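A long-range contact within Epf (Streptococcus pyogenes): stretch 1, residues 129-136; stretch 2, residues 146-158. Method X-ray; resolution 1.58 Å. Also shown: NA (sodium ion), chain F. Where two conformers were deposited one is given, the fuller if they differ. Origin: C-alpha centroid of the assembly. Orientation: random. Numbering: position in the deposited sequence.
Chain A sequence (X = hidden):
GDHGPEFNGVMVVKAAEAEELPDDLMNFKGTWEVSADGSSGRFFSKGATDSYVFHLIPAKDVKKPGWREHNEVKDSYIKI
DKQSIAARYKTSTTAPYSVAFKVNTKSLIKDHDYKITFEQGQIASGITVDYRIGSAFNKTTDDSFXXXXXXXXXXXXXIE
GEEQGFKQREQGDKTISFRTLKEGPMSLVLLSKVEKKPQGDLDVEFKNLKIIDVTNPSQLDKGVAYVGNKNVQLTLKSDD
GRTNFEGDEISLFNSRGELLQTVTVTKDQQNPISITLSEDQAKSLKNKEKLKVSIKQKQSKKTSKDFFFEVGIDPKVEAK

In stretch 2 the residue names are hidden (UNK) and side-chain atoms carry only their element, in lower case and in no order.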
# COMPACT_ATOMS: atom_id res chain seq x y z
N VAL A 129 11.01 -9.39 16.88
CA VAL A 129 10.22 -9.22 15.67
C VAL A 129 10.47 -7.87 15.03
O VAL A 129 10.65 -6.85 15.72
CB VAL A 129 8.71 -9.37 16.11
CG1 VAL A 129 7.73 -9.02 14.99
CG2 VAL A 129 8.43 -10.77 16.66
N ASP A 130 10.40 -7.85 13.69
CA ASP A 130 10.48 -6.62 12.91
C ASP A 130 9.38 -6.65 11.85
O ASP A 130 8.95 -7.74 11.44
CB ASP A 130 11.87 -6.45 12.25
CG ASP A 130 12.15 -5.05 11.67
OD1 ASP A 130 11.36 -4.11 11.96
OD2 ASP A 130 13.13 -4.91 10.91
N TYR A 131 8.93 -5.48 11.43
CA TYR A 131 7.92 -5.31 10.37
C TYR A 131 8.49 -4.38 9.33
O TYR A 131 8.91 -3.27 9.67
CB TYR A 131 6.60 -4.72 10.89
CG TYR A 131 6.03 -5.33 12.16
CD1 TYR A 131 5.85 -6.71 12.28
CD2 TYR A 131 5.55 -4.52 13.19
CE1 TYR A 131 5.25 -7.27 13.41
CE2 TYR A 131 4.95 -5.06 14.32
CZ TYR A 131 4.81 -6.44 14.43
OH TYR A 131 4.23 -6.97 15.56
N ARG A 132 8.49 -4.80 8.07
CA ARG A 132 9.02 -3.97 7.01
C ARG A 132 8.13 -3.99 5.81
O ARG A 132 7.29 -4.87 5.70
CB ARG A 132 10.42 -4.48 6.59
CG ARG A 132 11.52 -4.37 7.66
CD ARG A 132 12.13 -2.98 7.74
NE ARG A 132 13.01 -2.91 8.91
CZ ARG A 132 13.64 -1.80 9.27
NH1 ARG A 132 13.45 -0.67 8.60
NH2 ARG A 132 14.43 -1.80 10.34
N ILE A 133 8.35 -3.05 4.88
CA ILE A 133 7.71 -3.09 3.57
C ILE A 133 8.76 -3.61 2.59
O ILE A 133 9.95 -3.27 2.73
CB ILE A 133 7.15 -1.71 3.13
CG1 ILE A 133 6.25 -1.10 4.23
CG2 ILE A 133 6.40 -1.82 1.78
CD1 ILE A 133 5.05 -1.94 4.65
N GLY A 134 8.35 -4.41 1.62
CA GLY A 134 9.31 -4.88 0.64
C GLY A 134 8.67 -5.11 -0.71
O GLY A 134 7.48 -4.87 -0.91
N SER A 135 9.49 -5.60 -1.66
CA SER A 135 8.95 -6.01 -2.95
C SER A 135 7.99 -7.19 -2.75
O SER A 135 8.09 -7.92 -1.76
CB SER A 135 10.09 -6.47 -3.86
OG SER A 135 10.83 -7.51 -3.26
N ALA A 136 7.07 -7.41 -3.70
CA ALA A 136 6.22 -8.59 -3.59
C ALA A 136 7.05 -9.84 -3.74
O ALA A 136 8.05 -9.84 -4.46
CB ALA A 136 5.15 -8.56 -4.68
N UNK A 146 16.67 -8.07 0.76
CA UNK A 146 17.46 -7.45 1.83
C UNK A 146 16.55 -6.54 2.62
O UNK A 146 15.74 -5.84 2.02
c UNK A 146 21.21 -5.54 -0.25
c UNK A 146 18.64 -6.64 1.28
c UNK A 146 19.77 -7.46 0.64
c UNK A 146 21.10 -6.70 0.71
n UNK A 146 22.25 -4.56 0.19
N UNK A 147 16.65 -6.55 3.96
CA UNK A 147 15.78 -5.67 4.75
C UNK A 147 15.96 -4.22 4.27
O UNK A 147 14.97 -3.50 4.11
c UNK A 147 15.36 -4.73 7.07
c UNK A 147 16.12 -5.79 6.25
c UNK A 147 16.29 -7.42 8.26
c UNK A 147 15.84 -7.20 6.77
N UNK A 148 17.22 -3.84 4.04
CA UNK A 148 17.61 -2.48 3.64
C UNK A 148 17.05 -2.07 2.26
O UNK A 148 17.15 -0.89 1.92
o UNK A 148 19.71 -3.20 2.70
c UNK A 148 19.13 -2.34 3.66
N UNK A 149 16.41 -2.99 1.49
CA UNK A 149 15.77 -2.63 0.21
C UNK A 149 14.45 -1.85 0.45
O UNK A 149 13.86 -1.36 -0.51
c UNK A 149 15.45 -3.87 -0.65
c UNK A 149 16.61 -4.72 -1.16
o UNK A 149 17.73 -4.17 -1.32
o UNK A 149 16.38 -5.93 -1.45
N UNK A 150 13.95 -1.79 1.70
CA UNK A 150 12.68 -1.13 1.99
C UNK A 150 12.58 0.26 1.37
O UNK A 150 11.53 0.60 0.83
c UNK A 150 11.04 -0.36 5.45
o UNK A 150 11.95 0.18 6.14
c UNK A 150 12.49 -1.02 3.51
c UNK A 150 11.19 -0.37 3.95
o UNK A 150 10.01 -0.90 5.94
N UNK A 151 13.67 1.05 1.46
CA UNK A 151 13.62 2.42 0.98
C UNK A 151 13.52 2.54 -0.55
O UNK A 151 13.36 3.65 -1.05
c UNK A 151 14.80 3.23 1.50
o UNK A 151 16.01 2.67 1.02
N UNK A 152 13.61 1.42 -1.28
CA UNK A 152 13.37 1.43 -2.73
C UNK A 152 11.88 1.35 -3.04
O UNK A 152 11.47 1.72 -4.15
c UNK A 152 14.04 0.19 -3.39
c UNK A 152 16.01 -1.21 -3.89
c UNK A 152 15.55 0.13 -3.32
c UNK A 152 17.49 -1.46 -3.73
n UNK A 152 17.88 -2.79 -4.27
N UNK A 153 11.06 0.85 -2.07
CA UNK A 153 9.63 0.60 -2.32
C UNK A 153 8.68 1.50 -1.55
O UNK A 153 7.57 1.75 -2.02
o UNK A 153 13.12 -4.45 -4.23
c UNK A 153 12.20 -3.58 -3.69
c UNK A 153 12.15 -3.37 -2.32
c UNK A 153 10.29 -1.84 -2.59
c UNK A 153 11.21 -2.50 -1.78
c UNK A 153 11.30 -2.93 -4.52
c UNK A 153 9.29 -0.87 -2.01
c UNK A 153 10.37 -2.05 -3.97
N UNK A 154 9.09 1.96 -0.36
CA UNK A 154 8.22 2.75 0.46
C UNK A 154 8.95 3.87 1.14
O UNK A 154 10.14 3.74 1.49
c UNK A 154 7.61 1.84 1.53
N UNK A 155 8.23 4.97 1.32
CA UNK A 155 8.69 6.08 2.13
C UNK A 155 7.73 6.29 3.30
O UNK A 155 6.59 5.77 3.32
o UNK A 155 7.51 7.81 0.95
c UNK A 155 8.80 7.36 1.31
N UNK A 156 8.20 7.05 4.31
CA UNK A 156 7.37 7.46 5.45
C UNK A 156 6.76 6.26 6.19
O UNK A 156 5.61 6.34 6.65
o UNK A 156 7.47 10.44 4.62
c UNK A 156 6.77 9.56 4.12
c UNK A 156 6.25 8.40 4.95
n UNK A 156 6.48 9.58 2.84
N UNK A 157 7.52 5.15 6.32
CA UNK A 157 6.98 3.97 7.03
C UNK A 157 6.84 4.30 8.50
O UNK A 157 7.77 4.86 9.11
c UNK A 157 7.26 1.52 7.58
c UNK A 157 8.02 2.42 5.34
c UNK A 157 7.85 2.72 6.82
N UNK A 158 5.67 3.97 9.08
CA UNK A 158 5.44 4.27 10.48
C UNK A 158 4.58 3.20 11.12
O UNK A 158 3.47 2.93 10.63
c UNK A 158 3.69 7.41 12.16
c UNK A 158 4.36 6.03 12.09
n UNK A 158 2.61 9.15 13.56
c UNK A 158 3.23 7.79 13.56
c UNK A 158 4.76 5.66 10.65
NA NA F . 8.88 5.48 11.72
O HOH W 1 12.42 -4.95 1.98
O HOH W 2 10.15 3.69 11.25
O HOH W 3 7.51 3.50 13.41

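Position 146 carries four carbons in a row ending in a nitrogen and touches nothing on stretch 1; it is Lys 146, whose charged end suits an exposed site. Position 147 has four carbons, forked at the first, with one arm two carbons long: Ile 147. Its CG2 lies 3.5 Å from Arg 132 NE, so an apolar branch packs against the guanidinium. Position 148, one carbon then one oxygen, points away from the strand and is Ser 148, a small polar residue at an exposed turn.

Position 149 has two carbons, the second bearing two oxygens: Asp 149. This short carboxylate works within its own stretch, where OD2 accepts a hydrogen bond from Lys 146 N at 3.1 Å. Position 150 is one carbon longer, three carbons with two terminal oxygens, and is Glu 150. Its extended chain (chi1 and chi2 both t) brings the carboxylate to the strand: OE1 forms a salt bridge with Arg 132 NH1 at 3.0 Å, and OE2 accepts a hydrogen bond from Ile 133 N at 2.9 Å.

Position 151, again one carbon and one oxygen, points away and is Ser 151, exposed to solvent. Position 152 has four carbons in a row and a nitrogen; it is Lys 152, whose NZ makes a weak salt bridge with Asp 149 OD1 at 3.3 Å. Position 153 shows one carbon, then a six-carbon ring bearing an oxygen: Tyr 153. The ring offers a broad face to Ser 135, whose CB sits 4.0 Å from the ring centroid in a CH-pi contact.

Position 154 has a single carbon, Ala 154; this buried methyl, CB, meets Ile 133 CG2 at 3.9 Å. Position 155, one carbon and one oxygen, is Ser 155, and position 156, two carbons with an oxygen and a nitrogen on the second, is Asn 156. Neither touches stretch 1; they form the corner, where Asn 156 adopts positive phi and psi, a conformation asparagine tolerates well. Position 157, one carbon carrying two more, is Val 157; its CG2 packs 4.1 Å from Ile 133 CG1, while its backbone O binds sodium at 2.9 Å. Position 158, four carbons and a nitrogen, is the exposed Lys 158.

The contact centres on Glu 150, which joins a side-chain charge and a backbone amide of the strand through one carboxylate. Asp 130 OD2 holds Arg 132 NE at 2.8 Å, so the arginine bridges two acids. Around this polar centre, Ile 133 packs against Ala 154 and Val 157, and Tyr 153 covers Ser 135.

Stretch 2 (146-158) KISDESKYASNVK
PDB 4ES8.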